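Long-range contacts in chitinase (Paenibacillus sp. FPU-7, PDB 5GZT), which probably hydrolyses internal beta-1,4 linkages between N-acetylglucosamine units of chitin and chitodextrins at random, as an endo-acting glycosidase of family 18: residues B[34-38]-B[57-62]; B[67-71]-B[86-92]; B[105-111]-B[124-130]; B[133-139]-B[152-158]; B[142-147]-B[160-164]. All blocks are in the same frame, centred on the assembly; numbering follows the deposited sequence. Where two conformers were deposited one is given.

Contact 1 of 5, residues B[34-38]-B[57-62]; sequences VIIAG and LKDLLP
I36 and L57 lie abreast on neighbouring parallel strands, and one backbone hydrogen bond ties the segments: K58 N donates to I36 O at 2.9 Å, nearly straight at 169°. Past this bridge the regular pairing ends: A37 breaks the strand, and segment 57-62 folds through a type I beta turn from K58 to L61, closed by the bond from L61 N to K58 O, returning L61 to A37, CA to CA 4.0 Å. The side chains part to two faces. On one, I36 and L61 run side by side in the same direction, I36 CG2 3.7 Å from L61 CD1. With CG anti to the backbone N (chi1 -165°), L61 also brings CD1 up to G38, 3.6 Å from G38 O. V67 of the following strand covers I36, L57 and L61 on this face. On the other, I35 CG2 rests on K58 CG at 3.5 Å; the lysine chain then bends at chi2 and takes its amine away from the contact. A37 CB meets L60 CB at 3.8 Å, and Y13 of strand 12-14 lies against I35, A37 and L60. The P62 ring closes the far end, its CD 3.2 Å from A37 O. With one hydrogen bond and mostly aliphatic side chains around it, the turn is held to the strand end largely by apolar packing.

Contact 2 of 5, residues B[67-71]-B[86-92]; sequences VTLSG and LNVNSGT. With FMT (formic acid), chain K.
N89 reaches across to S70 and T68. Its CB lies 3.5 Å from S70 OG. CG, anti to the carbonyl carbon (chi1 -81°), stands beside T68 OG1, and OD1 lies 3.8 Å from T68 OG1. At the tip ND2 donates to O1 of a formic acid molecule at 3.2 Å, nearly straight at 178°. S70 OG donates to its O2 at 2.8 Å, and K41 NZ also binds it; the formic acid, probably from the crystallisation liquor, thus bridges the two segments over their polar face. The parallel strands exchange backbone bonds: N87 N to V67 O, L69 N to N87 O, and N89 N to L69 O at 2.8 Å. A beta bulge between L69 and S70 shifts the pairing by one residue, after which G71 N bonds to S90 O from above the carbonyl plane and T92 N bonds to G71 O. On the apolar face L86 CD1 touches V67 CG1 at 3.8 Å; the L86 side chain crosses that of L69 at about a right angle, CD1 lying 4.0 Å from L69 CD2. T92 OG1 is hydrogen-bonded to S72 OG, and S72 belongs to the sodium site. Strand 67-70 lies next to strand 40-47, and strand 85-89 next to strand 106-109; inward, L86 packs on L96 and V88 on I93 of strand 92-98.

Contact 3 of 5, residues B[105-111]-B[124-130]; sequences AVIVLAS and TQIKGQG
L109 N donates to K127 O at 2.7 Å, nearly straight at 172°, and K127 N answers on I107 O at 2.8 Å. Going back along the strands, I107 N bonds to Q125 O and Q125 N, more distantly, to A105 O at 3.2 Å. Beyond the strands G130 N closes on L109 O at 2.8 Å, from well above the carbonyl plane, and a water donating to both S111 O and Q129 O links the ends. G128 passes so near L109 O that a CB there would collide with it. G130 is tight as well: its CA is 3.8 Å from L109 CB, and a CB there would run into that atom. On the inner face L109 and I126 lie side by side and point the same way, L109 CD1 4.1 Å from I126 CG2. The I126 torsion (chi1 -62°) sets CG2 opposite the backbone N and beside the leucine, while CG1 turns to I107 CB. On the outer face K127 runs extended across V106 at a slant, its CD 3.8 Å from V106 CG1. V115 and L118 of strand 114-120, in the second sheet, pack on L109 and I126 respectively. Parallel strands in register, with aliphatic residues stacked inward from coil to coil, are the signature of a parallel beta-helix, and this pair forms one step of it.

Contact 4 of 5, residues B[133-139]-B[152-158]; sequences GTAVVNL and KTEGIAK
V137 and A157 form the buried, close-packed part of this contact, T134 and K152 its solvent-facing side. A157 N bonds to V137 O at 3.0 Å, and V137 CG1, anti to the backbone N (chi1 -170°), lies against the A157 backbone, 3.8 Å from its O. G155 fits closely too, since a CB at this position would run into V137 O; it begins the type I beta turn to K158. Between the strands, A135 N bonds to K152 O within the carbonyl plane, E154 N to A135 O at 2.7 Å, and V137 N to E154 O from above that carbonyl. The other face is looser and polar. K152 bends at chi3 (-72°) and again at chi4, which brings NZ to T134 OG1, donating at 2.9 Å. The other branch, T134 CG2, faces the carboxylate of E154, 3.7 Å from OE1. Replacing T134 by a valine would probably leave K152 NZ without this acceptor and set the end of the lysine free to swing into solvent. Beside A157, the exposed I156 rests its CG2 on L139, 3.5 Å from L139 N. Strand 152-154 is the outermost of its sheet within the chain, while strand 131-137 bonds on its other side to strand 114-120, where T117 and T119 meet V136. A135 packs on P150, V137 on V161, and K142 lies against A157.

Contact 5 of 5, residues B[142-147]-B[160-164]; sequences KGSSFE and SVTTG
The terminal step of the parallel beta-helix pairs S145 with T162, the second strand being short and weakly bonded. T162 N donates to S144 O at 3.0 Å, in the carbonyl plane, and F146 N returns a bond to T162 O at 2.9 Å; a bond from G164 N to F146 O is weak. S160 OG accepts from G143 N at 2.8 Å and is also hydrogen-bonded to A157 O. Its position between the backbone N and the carbonyl carbon (chi1 78°) points it at that amide, with K142 CG alongside at 3.5 Å. An alanine in place of S160 removes the hydroxyl that G143 N and A157 O share, and would probably leave the K142-G143 end less firmly held to segment 160-164. T162 OG1 approaches S145 CB at 3.3 Å and shares a water with G143 O. A second water donates to F146 O and G164 O. The F146 ring meets T162 O edge-on, in its own plane, with CD1 3.9 Å away. Strand 162-163 is the outermost of its sheet within the chain; strand 145-146 also bonds to 125-127, and F146 points inward onto L118, L120, I126 and A135, while V161 packs on V137.

Contacts 1, 2 and 3 follow one another along the parallel beta-helix, and contacts 4 and 5 interleave at its end. Contact 1 meets contact 2 through apolar packing, I36 CD1 lying 3.8 Å from V67 CG1. Contacts 2, 3 and 5 share one sheet: V88 N and V108 O are 2.8 Å apart, and I126 N and S145 O 2.7 Å, both probable hydrogen bonds. Contact 4 lies in the other sheet with contact 1; A135 CB touches F146 CZ of contact 5 at 3.7 Å across the interior. Contact 2 holds the formic acid and is nearest the sodium ion, about 6 Å from G71. All five centres lie about 56 to 78 Å from the centre of the chain.

Contact 1 of 5, residues B[34-38]-B[57-62]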
# COMPACT_ATOMS: atom_id res chain seq x y z
N VAL B 34 12.61 -17.14 -63.54
CA VAL B 34 13.69 -17.20 -64.55
C VAL B 34 14.67 -18.36 -64.30
O VAL B 34 15.35 -18.41 -63.26
CB VAL B 34 14.50 -15.86 -64.55
CG1 VAL B 34 15.48 -15.84 -65.71
CG2 VAL B 34 13.58 -14.64 -64.53
N ILE B 35 14.82 -19.26 -65.26
CA ILE B 35 15.69 -20.41 -65.12
C ILE B 35 16.83 -20.13 -66.03
O ILE B 35 16.62 -19.99 -67.24
CB ILE B 35 15.01 -21.76 -65.61
CG1 ILE B 35 13.91 -22.21 -64.66
CG2 ILE B 35 16.04 -22.87 -65.73
CD1 ILE B 35 12.61 -21.51 -64.91
N ILE B 36 18.03 -20.13 -65.47
CA ILE B 36 19.23 -19.72 -66.18
C ILE B 36 20.11 -20.89 -66.54
O ILE B 36 20.69 -21.58 -65.66
CB ILE B 36 20.03 -18.63 -65.40
CG1 ILE B 36 19.10 -17.43 -65.14
CG2 ILE B 36 21.26 -18.23 -66.17
CD1 ILE B 36 19.75 -16.24 -64.49
N ALA B 37 20.23 -21.10 -67.86
CA ALA B 37 21.14 -22.07 -68.45
C ALA B 37 22.05 -21.35 -69.44
O ALA B 37 22.64 -21.99 -70.32
CB ALA B 37 20.36 -23.18 -69.15
N GLY B 38 22.14 -20.03 -69.33
CA GLY B 38 23.15 -19.32 -70.07
C GLY B 38 23.42 -17.94 -69.53
O GLY B 38 22.99 -17.58 -68.44
N LEU B 57 19.90 -20.66 -61.16
CA LEU B 57 20.97 -20.96 -62.09
C LEU B 57 21.05 -22.47 -62.08
O LEU B 57 21.34 -23.06 -61.02
CB LEU B 57 22.33 -20.35 -61.62
CG LEU B 57 22.41 -18.82 -61.82
CD1 LEU B 57 21.32 -18.13 -61.05
CD2 LEU B 57 23.78 -18.31 -61.46
N LYS B 58 20.73 -23.12 -63.20
CA LYS B 58 20.58 -24.61 -63.22
C LYS B 58 21.83 -25.27 -63.63
O LYS B 58 22.79 -24.59 -64.07
CB LYS B 58 19.48 -25.04 -64.15
CG LYS B 58 18.09 -24.76 -63.61
CD LYS B 58 17.42 -26.03 -63.14
CE LYS B 58 16.04 -25.69 -62.67
NZ LYS B 58 15.50 -26.80 -61.87
N ASP B 59 21.87 -26.61 -63.46
CA ASP B 59 23.10 -27.37 -63.76
C ASP B 59 23.50 -27.28 -65.28
O ASP B 59 24.66 -27.52 -65.62
CB ASP B 59 23.05 -28.86 -63.21
CG ASP B 59 24.46 -29.53 -63.16
OD1 ASP B 59 25.48 -28.98 -62.66
OD2 ASP B 59 24.58 -30.67 -63.64
N LEU B 60 22.56 -26.90 -66.16
CA LEU B 60 22.83 -26.71 -67.61
C LEU B 60 23.70 -25.43 -67.90
O LEU B 60 24.32 -25.32 -68.99
CB LEU B 60 21.49 -26.70 -68.39
CG LEU B 60 20.45 -27.84 -68.05
CD1 LEU B 60 19.03 -27.31 -67.70
CD2 LEU B 60 20.40 -28.95 -69.11
N LEU B 61 23.77 -24.49 -66.92
CA LEU B 61 24.65 -23.32 -67.00
C LEU B 61 26.07 -23.68 -67.46
O LEU B 61 26.72 -24.46 -66.81
CB LEU B 61 24.77 -22.60 -65.65
CG LEU B 61 25.37 -21.19 -65.76
CD1 LEU B 61 24.35 -20.26 -66.38
CD2 LEU B 61 25.75 -20.63 -64.40
N PRO B 62 26.55 -23.08 -68.57
CA PRO B 62 27.88 -23.48 -69.04
C PRO B 62 29.00 -22.86 -68.21
O PRO B 62 28.78 -21.85 -67.53
CB PRO B 62 27.95 -22.96 -70.50
CG PRO B 62 26.56 -22.64 -70.88
CD PRO B 62 25.74 -22.43 -69.63

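Contact 2 of 5, residues B[67-71]-B[86-92]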
# COMPACT_ATOMS: atom_id res chain seq x y z
N VAL B 67 26.43 -14.09 -65.44
CA VAL B 67 25.06 -14.03 -64.96
C VAL B 67 25.00 -12.85 -64.04
O VAL B 67 25.70 -12.84 -63.02
CB VAL B 67 24.67 -15.34 -64.20
CG1 VAL B 67 23.27 -15.21 -63.60
CG2 VAL B 67 24.77 -16.54 -65.15
N THR B 68 24.21 -11.85 -64.38
CA THR B 68 24.08 -10.72 -63.47
C THR B 68 22.69 -10.23 -63.27
O THR B 68 21.89 -10.27 -64.17
CB THR B 68 25.17 -9.60 -63.65
OG1 THR B 68 24.65 -8.28 -63.51
CG2 THR B 68 25.96 -9.74 -64.82
N LEU B 69 22.42 -9.76 -62.04
CA LEU B 69 21.09 -9.40 -61.55
C LEU B 69 21.11 -7.97 -61.04
O LEU B 69 22.02 -7.58 -60.26
CB LEU B 69 20.66 -10.33 -60.37
CG LEU B 69 19.99 -11.70 -60.69
CD1 LEU B 69 20.58 -12.42 -61.88
CD2 LEU B 69 19.95 -12.63 -59.47
N SER B 70 20.07 -7.24 -61.42
CA SER B 70 19.75 -5.91 -60.89
C SER B 70 18.29 -5.85 -60.74
O SER B 70 17.59 -6.05 -61.71
CB SER B 70 20.19 -4.77 -61.85
OG SER B 70 21.59 -4.89 -62.04
N GLY B 71 17.83 -5.52 -59.54
CA GLY B 71 16.43 -5.57 -59.23
C GLY B 71 16.17 -6.12 -57.84
O GLY B 71 17.10 -6.34 -57.06
N LEU B 86 27.74 -15.58 -59.72
CA LEU B 86 26.55 -14.72 -59.72
C LEU B 86 27.03 -13.32 -59.38
O LEU B 86 27.66 -13.08 -58.30
CB LEU B 86 25.49 -15.21 -58.71
CG LEU B 86 24.28 -14.32 -58.59
CD1 LEU B 86 23.53 -14.35 -59.90
CD2 LEU B 86 23.34 -14.65 -57.47
N ASN B 87 26.80 -12.40 -60.32
CA ASN B 87 27.00 -10.95 -60.07
C ASN B 87 25.68 -10.34 -59.71
O ASN B 87 24.71 -10.45 -60.47
CB ASN B 87 27.57 -10.21 -61.31
CG ASN B 87 29.08 -10.27 -61.36
OD1 ASN B 87 29.83 -9.34 -60.93
ND2 ASN B 87 29.53 -11.39 -61.81
N VAL B 88 25.63 -9.66 -58.58
CA VAL B 88 24.47 -8.92 -58.23
C VAL B 88 24.94 -7.47 -58.19
O VAL B 88 25.73 -7.06 -57.32
CB VAL B 88 23.89 -9.35 -56.90
CG1 VAL B 88 22.51 -8.68 -56.71
CG2 VAL B 88 23.80 -10.90 -56.83
N ASN B 89 24.41 -6.70 -59.11
CA ASN B 89 24.89 -5.34 -59.38
C ASN B 89 24.10 -4.27 -58.69
O ASN B 89 24.64 -3.17 -58.47
CB ASN B 89 24.85 -5.09 -60.89
CG ASN B 89 26.04 -5.67 -61.58
OD1 ASN B 89 26.83 -6.44 -61.02
ND2 ASN B 89 26.22 -5.23 -62.81
N SER B 90 22.81 -4.53 -58.43
CA SER B 90 22.01 -3.59 -57.65
C SER B 90 20.74 -4.25 -57.11
O SER B 90 20.23 -5.19 -57.69
CB SER B 90 21.62 -2.32 -58.45
OG SER B 90 20.59 -2.60 -59.31
N GLY B 91 20.23 -3.68 -56.02
CA GLY B 91 18.90 -4.05 -55.56
C GLY B 91 19.00 -5.00 -54.39
O GLY B 91 19.91 -4.87 -53.56
N THR B 92 18.04 -5.93 -54.33
CA THR B 92 17.77 -6.72 -53.12
C THR B 92 17.44 -8.17 -53.49
O THR B 92 16.97 -8.45 -54.57
CB THR B 92 16.58 -6.17 -52.32
OG1 THR B 92 15.44 -6.09 -53.20
CG2 THR B 92 16.91 -4.84 -51.65
C FMT K . 23.69 -2.23 -63.48
O1 FMT K . 24.16 -3.20 -64.10
O2 FMT K . 22.76 -2.35 -62.51

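Contact 3 of 5, residues B[105-111]-B[124-130]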
# COMPACT_ATOMS: atom_id res chain seq x y z
N ALA B 105 31.79 -21.86 -56.17
CA ALA B 105 30.86 -20.74 -56.39
C ALA B 105 31.49 -19.36 -56.00
O ALA B 105 32.26 -19.28 -55.03
CB ALA B 105 29.56 -20.95 -55.62
N VAL B 106 31.21 -18.30 -56.77
CA VAL B 106 31.61 -16.93 -56.36
C VAL B 106 30.38 -16.09 -56.47
O VAL B 106 29.69 -16.16 -57.51
CB VAL B 106 32.67 -16.32 -57.33
CG1 VAL B 106 32.98 -14.85 -56.96
CG2 VAL B 106 33.93 -17.19 -57.33
N ILE B 107 30.17 -15.26 -55.44
CA ILE B 107 29.02 -14.41 -55.39
C ILE B 107 29.62 -13.00 -55.25
O ILE B 107 30.33 -12.73 -54.26
CB ILE B 107 28.14 -14.66 -54.18
CG1 ILE B 107 27.68 -16.12 -54.08
CG2 ILE B 107 26.94 -13.75 -54.28
CD1 ILE B 107 26.64 -16.57 -55.12
N VAL B 108 29.31 -12.10 -56.19
CA VAL B 108 29.87 -10.71 -56.18
C VAL B 108 28.73 -9.78 -55.89
O VAL B 108 27.77 -9.67 -56.74
CB VAL B 108 30.50 -10.31 -57.51
CG1 VAL B 108 31.24 -8.95 -57.36
CG2 VAL B 108 31.37 -11.44 -58.08
N LEU B 109 28.77 -9.13 -54.71
CA LEU B 109 27.68 -8.27 -54.32
C LEU B 109 28.19 -6.86 -54.39
O LEU B 109 29.04 -6.46 -53.57
CB LEU B 109 27.22 -8.56 -52.87
CG LEU B 109 26.75 -10.01 -52.56
CD1 LEU B 109 26.19 -10.05 -51.16
CD2 LEU B 109 25.67 -10.48 -53.54
N ALA B 110 27.61 -6.09 -55.31
CA ALA B 110 28.00 -4.68 -55.54
C ALA B 110 27.59 -3.85 -54.32
O ALA B 110 26.74 -4.29 -53.54
CB ALA B 110 27.37 -4.13 -56.85
N SER B 111 28.23 -2.69 -54.12
CA SER B 111 28.05 -1.90 -52.92
C SER B 111 26.64 -1.54 -52.58
O SER B 111 26.32 -1.42 -51.39
CB SER B 111 28.80 -0.55 -52.99
OG SER B 111 28.25 0.28 -53.98
N THR B 124 32.12 -20.99 -50.48
CA THR B 124 31.75 -19.91 -51.38
C THR B 124 32.59 -18.70 -51.11
O THR B 124 32.87 -18.35 -49.94
CB THR B 124 30.28 -19.46 -51.20
OG1 THR B 124 30.05 -19.01 -49.86
CG2 THR B 124 29.33 -20.57 -51.52
N GLN B 125 33.00 -18.04 -52.18
CA GLN B 125 33.68 -16.75 -52.04
C GLN B 125 32.68 -15.63 -52.30
O GLN B 125 32.18 -15.53 -53.41
CB GLN B 125 34.82 -16.65 -53.03
CG GLN B 125 35.97 -17.59 -52.69
CD GLN B 125 37.15 -17.46 -53.66
OE1 GLN B 125 37.08 -17.90 -54.83
NE2 GLN B 125 38.21 -16.83 -53.19
N ILE B 126 32.47 -14.76 -51.31
CA ILE B 126 31.54 -13.67 -51.45
C ILE B 126 32.41 -12.40 -51.47
O ILE B 126 33.20 -12.13 -50.53
CB ILE B 126 30.50 -13.53 -50.32
CG1 ILE B 126 29.58 -14.81 -50.24
CG2 ILE B 126 29.60 -12.28 -50.51
CD1 ILE B 126 30.16 -15.91 -49.36
N LYS B 127 32.23 -11.64 -52.54
CA LYS B 127 33.07 -10.50 -52.87
C LYS B 127 32.22 -9.27 -52.93
O LYS B 127 31.01 -9.34 -53.29
CB LYS B 127 33.67 -10.70 -54.27
CG LYS B 127 34.58 -11.93 -54.35
CD LYS B 127 35.31 -12.12 -55.68
CE LYS B 127 36.21 -13.40 -55.52
NZ LYS B 127 36.92 -13.86 -56.76
N GLY B 128 32.89 -8.15 -52.73
CA GLY B 128 32.34 -6.85 -52.97
C GLY B 128 31.88 -6.28 -51.65
O GLY B 128 31.96 -6.94 -50.64
N GLN B 129 31.32 -5.06 -51.74
CA GLN B 129 30.97 -4.21 -50.62
C GLN B 129 29.48 -4.28 -50.32
O GLN B 129 29.04 -3.69 -49.31
CB GLN B 129 31.47 -2.72 -50.91
CG GLN B 129 32.98 -2.65 -50.87
CD GLN B 129 33.61 -3.01 -49.52
OE1 GLN B 129 34.48 -3.95 -49.39
NE2 GLN B 129 33.20 -2.27 -48.51
N GLY B 130 28.73 -4.96 -51.18
CA GLY B 130 27.37 -5.36 -50.86
C GLY B 130 27.14 -6.02 -49.48
O GLY B 130 28.10 -6.44 -48.83
O HOH W 1 28.12 -0.79 -49.55

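Contact 4 of 5, residues B[133-139]-B[152-158]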
# COMPACT_ATOMS: atom_id res chain seq x y z
N GLY B 133 22.42 -9.52 -44.60
CA GLY B 133 21.91 -9.35 -43.21
C GLY B 133 22.19 -10.58 -42.34
O GLY B 133 22.69 -10.44 -41.23
N THR B 134 21.91 -11.81 -42.85
CA THR B 134 22.26 -13.07 -42.08
C THR B 134 22.86 -14.10 -43.00
O THR B 134 22.24 -14.36 -44.04
CB THR B 134 21.03 -13.63 -41.38
OG1 THR B 134 20.55 -12.62 -40.52
CG2 THR B 134 21.33 -14.93 -40.46
N ALA B 135 24.09 -14.58 -42.69
CA ALA B 135 24.73 -15.63 -43.45
C ALA B 135 24.44 -16.94 -42.65
O ALA B 135 24.83 -17.03 -41.49
CB ALA B 135 26.23 -15.43 -43.56
N VAL B 136 23.80 -17.90 -43.31
CA VAL B 136 23.46 -19.24 -42.74
C VAL B 136 24.47 -20.17 -43.36
O VAL B 136 24.46 -20.44 -44.57
CB VAL B 136 22.06 -19.64 -43.06
CG1 VAL B 136 21.75 -21.06 -42.47
CG2 VAL B 136 21.08 -18.65 -42.45
N VAL B 137 25.46 -20.50 -42.58
CA VAL B 137 26.60 -21.28 -43.06
C VAL B 137 26.39 -22.75 -42.55
O VAL B 137 26.70 -23.10 -41.42
CB VAL B 137 27.89 -20.74 -42.51
CG1 VAL B 137 29.05 -21.40 -43.19
CG2 VAL B 137 27.93 -19.20 -42.65
N ASN B 138 25.79 -23.55 -43.40
CA ASN B 138 25.65 -24.99 -43.12
C ASN B 138 26.94 -25.66 -43.31
O ASN B 138 27.93 -25.04 -43.70
CB ASN B 138 24.55 -25.57 -44.01
CG ASN B 138 23.19 -25.00 -43.71
OD1 ASN B 138 22.78 -24.65 -42.57
ND2 ASN B 138 22.40 -24.96 -44.76
N LEU B 139 27.02 -26.97 -42.98
CA LEU B 139 28.28 -27.66 -42.99
C LEU B 139 29.00 -27.52 -44.28
O LEU B 139 30.23 -27.39 -44.30
CB LEU B 139 28.04 -29.14 -42.71
CG LEU B 139 29.22 -30.08 -42.69
CD1 LEU B 139 30.15 -29.65 -41.57
CD2 LEU B 139 28.63 -31.49 -42.46
N LYS B 152 24.81 -10.65 -39.39
CA LYS B 152 24.86 -11.81 -38.44
C LYS B 152 25.18 -13.11 -39.19
O LYS B 152 24.85 -13.23 -40.39
CB LYS B 152 23.55 -12.03 -37.72
CG LYS B 152 23.04 -10.83 -36.93
CD LYS B 152 21.64 -11.10 -36.40
CE LYS B 152 20.56 -11.10 -37.49
NZ LYS B 152 19.91 -12.44 -37.71
N THR B 153 25.83 -14.04 -38.51
CA THR B 153 26.13 -15.38 -39.09
C THR B 153 25.49 -16.43 -38.17
O THR B 153 25.60 -16.34 -36.93
CB THR B 153 27.62 -15.71 -39.15
OG1 THR B 153 28.09 -15.88 -37.82
CG2 THR B 153 28.38 -14.66 -39.82
N GLU B 154 24.80 -17.38 -38.80
CA GLU B 154 24.22 -18.52 -38.11
C GLU B 154 24.73 -19.84 -38.78
O GLU B 154 25.51 -19.81 -39.74
CB GLU B 154 22.72 -18.48 -38.22
CG GLU B 154 22.08 -17.39 -37.38
CD GLU B 154 20.60 -17.21 -37.67
OE1 GLU B 154 20.06 -17.82 -38.62
OE2 GLU B 154 19.97 -16.46 -36.91
N GLY B 155 24.29 -20.97 -38.24
CA GLY B 155 24.49 -22.30 -38.86
C GLY B 155 25.65 -22.97 -38.26
O GLY B 155 26.45 -22.34 -37.59
N ILE B 156 25.76 -24.29 -38.49
CA ILE B 156 26.75 -25.10 -37.80
C ILE B 156 28.19 -24.75 -38.08
O ILE B 156 29.09 -24.99 -37.25
CB ILE B 156 26.49 -26.63 -38.12
CG1 ILE B 156 27.09 -27.52 -37.06
CG2 ILE B 156 27.02 -27.03 -39.50
CD1 ILE B 156 26.74 -29.00 -37.31
N ALA B 157 28.49 -24.21 -39.26
CA ALA B 157 29.88 -23.92 -39.60
C ALA B 157 30.22 -22.36 -39.53
O ALA B 157 31.21 -21.89 -40.15
CB ALA B 157 30.21 -24.49 -40.98
N LYS B 158 29.39 -21.62 -38.81
CA LYS B 158 29.52 -20.17 -38.53
C LYS B 158 30.91 -19.72 -38.33
O LYS B 158 31.31 -18.71 -38.92
CB LYS B 158 28.95 -19.83 -37.17
CG LYS B 158 27.52 -19.61 -37.10
CD LYS B 158 27.10 -18.97 -35.78
CE LYS B 158 27.80 -19.52 -34.58
NZ LYS B 158 27.00 -19.04 -33.44

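Contact 5 of 5, residues B[142-147]-B[160-164]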
# COMPACT_ATOMS: atom_id res chain seq x y z
N LYS B 142 31.35 -24.50 -44.95
CA LYS B 142 32.51 -24.35 -44.11
C LYS B 142 33.66 -23.68 -44.86
O LYS B 142 34.02 -24.10 -45.96
CB LYS B 142 33.00 -25.73 -43.70
CG LYS B 142 33.92 -25.72 -42.50
CD LYS B 142 34.37 -27.16 -42.19
CE LYS B 142 35.31 -27.11 -41.00
NZ LYS B 142 36.32 -28.18 -41.12
N GLY B 143 34.30 -22.70 -44.24
CA GLY B 143 35.47 -22.06 -44.85
C GLY B 143 35.09 -21.01 -45.89
O GLY B 143 35.95 -20.53 -46.60
N SER B 144 33.82 -20.67 -46.02
CA SER B 144 33.42 -19.58 -46.92
C SER B 144 34.09 -18.24 -46.48
O SER B 144 34.47 -18.08 -45.32
CB SER B 144 31.91 -19.43 -46.98
OG SER B 144 31.34 -20.51 -47.74
N SER B 145 34.26 -17.34 -47.45
CA SER B 145 34.89 -16.02 -47.22
C SER B 145 34.00 -14.87 -47.70
O SER B 145 33.29 -14.96 -48.73
CB SER B 145 36.25 -15.92 -47.89
OG SER B 145 36.14 -16.22 -49.26
N PHE B 146 34.02 -13.81 -46.91
CA PHE B 146 33.30 -12.58 -47.21
C PHE B 146 34.29 -11.41 -47.25
O PHE B 146 35.05 -11.25 -46.32
CB PHE B 146 32.35 -12.29 -46.14
CG PHE B 146 31.24 -13.25 -46.06
CD1 PHE B 146 31.38 -14.43 -45.31
CD2 PHE B 146 30.01 -12.96 -46.66
CE1 PHE B 146 30.30 -15.31 -45.19
CE2 PHE B 146 28.97 -13.85 -46.54
CZ PHE B 146 29.11 -14.99 -45.78
N GLU B 147 34.30 -10.65 -48.32
CA GLU B 147 35.16 -9.41 -48.34
C GLU B 147 34.58 -8.40 -47.36
O GLU B 147 35.32 -7.78 -46.67
CB GLU B 147 35.29 -8.80 -49.72
CG GLU B 147 36.23 -9.59 -50.61
CD GLU B 147 36.37 -9.00 -52.00
OE1 GLU B 147 35.65 -8.02 -52.35
OE2 GLU B 147 37.19 -9.55 -52.77
N SER B 160 33.77 -21.01 -38.87
CA SER B 160 34.77 -21.25 -39.91
C SER B 160 34.92 -20.17 -41.00
O SER B 160 35.82 -20.29 -41.87
CB SER B 160 34.42 -22.57 -40.64
OG SER B 160 33.33 -22.39 -41.58
N VAL B 161 34.04 -19.22 -41.07
CA VAL B 161 34.08 -18.31 -42.22
C VAL B 161 35.12 -17.22 -41.93
O VAL B 161 35.40 -16.89 -40.78
CB VAL B 161 32.71 -17.68 -42.58
CG1 VAL B 161 31.66 -18.75 -42.77
CG2 VAL B 161 32.25 -16.70 -41.54
N THR B 162 35.74 -16.72 -42.98
CA THR B 162 36.65 -15.57 -42.87
C THR B 162 35.99 -14.30 -43.42
O THR B 162 35.14 -14.33 -44.31
CB THR B 162 37.94 -15.82 -43.58
OG1 THR B 162 37.67 -16.30 -44.89
CG2 THR B 162 38.81 -16.80 -42.76
N THR B 163 36.40 -13.17 -42.84
CA THR B 163 35.87 -11.88 -43.21
C THR B 163 36.95 -10.76 -43.35
O THR B 163 38.09 -10.89 -42.85
CB THR B 163 34.92 -11.40 -42.12
OG1 THR B 163 35.67 -11.23 -40.94
CG2 THR B 163 33.75 -12.38 -41.84
N GLY B 164 36.55 -9.64 -43.97
CA GLY B 164 37.34 -8.38 -43.95
C GLY B 164 38.51 -8.62 -44.87
O GLY B 164 38.55 -9.67 -45.54
O HOH W 2 38.12 -18.82 -45.80
O HOH W 3 37.50 -12.24 -46.95